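Local coordinates for protein type I site-specific restriction-modification system, R (Restriction) subunit (Vibrio vulnificus, PDB 3H1T) that probably binds ATP and DNA as the motor-bearing restriction subunit of a type I restriction enzyme, of which this fragment includes the helicase-like domains, at residues L523-N528 with K534-R539. Sequence-based numbering, arbitrary orientation.
Sequences LARVVN and KQIVGR
Ile536 points from its helix at Leu523, Arg525 and Val527, and its two branches divide the work. The gamma methyl Ile536 CG2 meets Leu523 CD2 at 3.6 Å, the two side chains crossing at a slant, while the longer arm ends in Ile536 CD1, 4.0 Å from Val527 CG2, where the isoleucine and valine run past each other in opposite senses. With CG1 anti to the carbonyl carbon (chi1 -73°), that arm extends toward Arg525 and Val527, and Leu523 CD2 also lies 4.1 Å from Ile536 CD1. Branched aliphatic residues suit this buried, purely apolar meeting, which has no hydrogen bond across it. Strand 518-524, helix 530-537 and strand 552-556 form a beta-alpha-beta unit of the RecA-like, C-terminal helicase domain, and Ile536 lies between the helix and the sheet, touching Phe445 of neighbouring strand 441-446 as well. Arg525 adds only its aliphatic part, Arg525 CD standing 4.4 Å from Ile536 CD1; its guanidinium goes on to a salt bridge with Glu532 and a hydrogen bond with Gln507. Past the helix end, Arg539 folds back so that Arg539 NE donates to Gln535 O at 2.8 Å, nearly straight at 169°.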
loop_
_atom_site.group_PDB
_atom_site.type_symbol
_atom_site.label_atom_id
_atom_site.label_comp_id
_atom_site.label_asym_id
_atom_site.label_seq_id
_atom_site.Cartn_x
_atom_site.Cartn_y
_atom_site.Cartn_z
ATOM N N LEU A 523 12.069 -13.770 -12.222
ATOM C CA LEU A 523 13.097 -14.113 -11.238
ATOM C C LEU A 523 14.240 -15.000 -11.762
ATOM O O LEU A 523 14.035 -16.167 -12.095
ATOM C CB LEU A 523 12.441 -14.818 -10.046
ATOM C CG LEU A 523 11.451 -14.050 -9.181
ATOM C CD1 LEU A 523 10.901 -14.972 -8.100
ATOM C CD2 LEU A 523 12.149 -12.870 -8.543
ATOM N N ALA A 524 15.444 -14.447 -11.821
ATOM C CA ALA A 524 16.596 -15.210 -12.290
ATOM C C ALA A 524 17.738 -14.952 -11.339
ATOM O O ALA A 524 18.883 -14.816 -11.744
ATOM C CB ALA A 524 16.986 -14.787 -13.694
ATOM N N ARG A 525 17.413 -14.904 -10.059
ATOM C CA ARG A 525 18.410 -14.626 -9.053
ATOM C C ARG A 525 18.064 -15.238 -7.717
ATOM O O ARG A 525 16.939 -15.669 -7.481
ATOM C CB ARG A 525 18.533 -13.118 -8.871
ATOM C CG ARG A 525 17.336 -12.523 -8.162
ATOM C CD ARG A 525 17.485 -11.047 -8.031
ATOM N NE ARG A 525 18.835 -10.720 -7.601
ATOM C CZ ARG A 525 19.115 -9.845 -6.649
ATOM N NH1 ARG A 525 18.132 -9.212 -6.027
ATOM N NH2 ARG A 525 20.374 -9.605 -6.323
ATOM N N VAL A 526 19.059 -15.246 -6.843
ATOM C CA VAL A 526 18.903 -15.750 -5.503
ATOM C C VAL A 526 18.350 -14.595 -4.692
ATOM O O VAL A 526 19.006 -13.563 -4.549
ATOM C CB VAL A 526 20.271 -16.163 -4.878
ATOM C CG1 VAL A 526 20.086 -16.554 -3.417
ATOM C CG2 VAL A 526 20.880 -17.310 -5.661
ATOM N N VAL A 527 17.125 -14.744 -4.210
ATOM C CA VAL A 527 16.532 -13.719 -3.366
ATOM C C VAL A 527 16.977 -14.117 -1.961
ATOM O O VAL A 527 16.714 -15.237 -1.514
ATOM C CB VAL A 527 15.003 -13.736 -3.457
ATOM C CG1 VAL A 527 14.409 -12.804 -2.413
ATOM C CG2 VAL A 527 14.570 -13.312 -4.838
ATOM N N ASN A 528 17.669 -13.222 -1.267
ATOM C CA ASN A 528 18.148 -13.575 0.055
ATOM C C ASN A 528 17.324 -13.062 1.224
ATOM O O ASN A 528 17.703 -13.270 2.379
ATOM C CB ASN A 528 19.612 -13.146 0.238
ATOM C CG ASN A 528 20.369 -14.055 1.221
ATOM O OD1 ASN A 528 20.280 -13.897 2.447
ATOM N ND2 ASN A 528 21.103 -15.022 0.677
ATOM N N LYS A 534 9.303 -9.321 -1.678
ATOM C CA LYS A 534 8.100 -8.507 -1.780
ATOM C C LYS A 534 8.284 -7.237 -2.598
ATOM O O LYS A 534 7.328 -6.727 -3.182
ATOM C CB LYS A 534 7.581 -8.149 -0.389
ATOM C CG LYS A 534 7.039 -9.351 0.380
ATOM C CD LYS A 534 6.042 -8.944 1.453
ATOM C CE LYS A 534 5.727 -10.110 2.407
ATOM N NZ LYS A 534 5.033 -11.283 1.779
ATOM N N GLN A 535 9.505 -6.713 -2.623
ATOM C CA GLN A 535 9.804 -5.522 -3.399
ATOM C C GLN A 535 9.794 -5.916 -4.870
ATOM O O GLN A 535 9.304 -5.173 -5.724
ATOM C CB GLN A 535 11.181 -4.963 -3.032
ATOM C CG GLN A 535 11.228 -4.191 -1.725
ATOM C CD GLN A 535 12.639 -3.764 -1.366
ATOM O OE1 GLN A 535 12.882 -3.188 -0.304
ATOM N NE2 GLN A 535 13.583 -4.039 -2.258
ATOM N N ILE A 536 10.333 -7.095 -5.163
ATOM C CA ILE A 536 10.383 -7.580 -6.527
ATOM C C ILE A 536 8.962 -7.786 -7.017
ATOM O O ILE A 536 8.566 -7.230 -8.049
ATOM C CB ILE A 536 11.209 -8.883 -6.620
ATOM C CG1 ILE A 536 12.700 -8.553 -6.453
ATOM C CG2 ILE A 536 10.985 -9.566 -7.951
ATOM C CD1 ILE A 536 13.599 -9.763 -6.346
ATOM N N VAL A 537 8.182 -8.545 -6.251
ATOM C CA VAL A 537 6.789 -8.814 -6.604
ATOM C C VAL A 537 5.950 -7.529 -6.714
ATOM O O VAL A 537 5.012 -7.450 -7.509
ATOM C CB VAL A 537 6.153 -9.789 -5.568
ATOM C CG1 VAL A 537 4.677 -9.980 -5.837
ATOM C CG2 VAL A 537 6.850 -11.134 -5.651
ATOM N N GLY A 538 6.315 -6.514 -5.933
ATOM C CA GLY A 538 5.605 -5.252 -5.968
ATOM C C GLY A 538 5.895 -4.420 -7.205
ATOM O O GLY A 538 5.385 -3.306 -7.344
ATOM N N ARG A 539 6.723 -4.935 -8.104
ATOM C CA ARG A 539 7.023 -4.196 -9.318
ATOM C C ARG A 539 5.835 -4.279 -10.256
ATOM O O ARG A 539 5.647 -3.421 -11.128
ATOM C CB ARG A 539 8.245 -4.768 -10.044
ATOM C CG ARG A 539 9.585 -4.474 -9.395
ATOM C CD ARG A 539 9.651 -3.038 -8.911
ATOM N NE ARG A 539 9.358 -2.962 -7.482
ATOM C CZ ARG A 539 9.102 -1.838 -6.821
ATOM N NH1 ARG A 539 9.096 -0.675 -7.454
ATOM N NH2 ARG A 539 8.853 -1.878 -5.520
#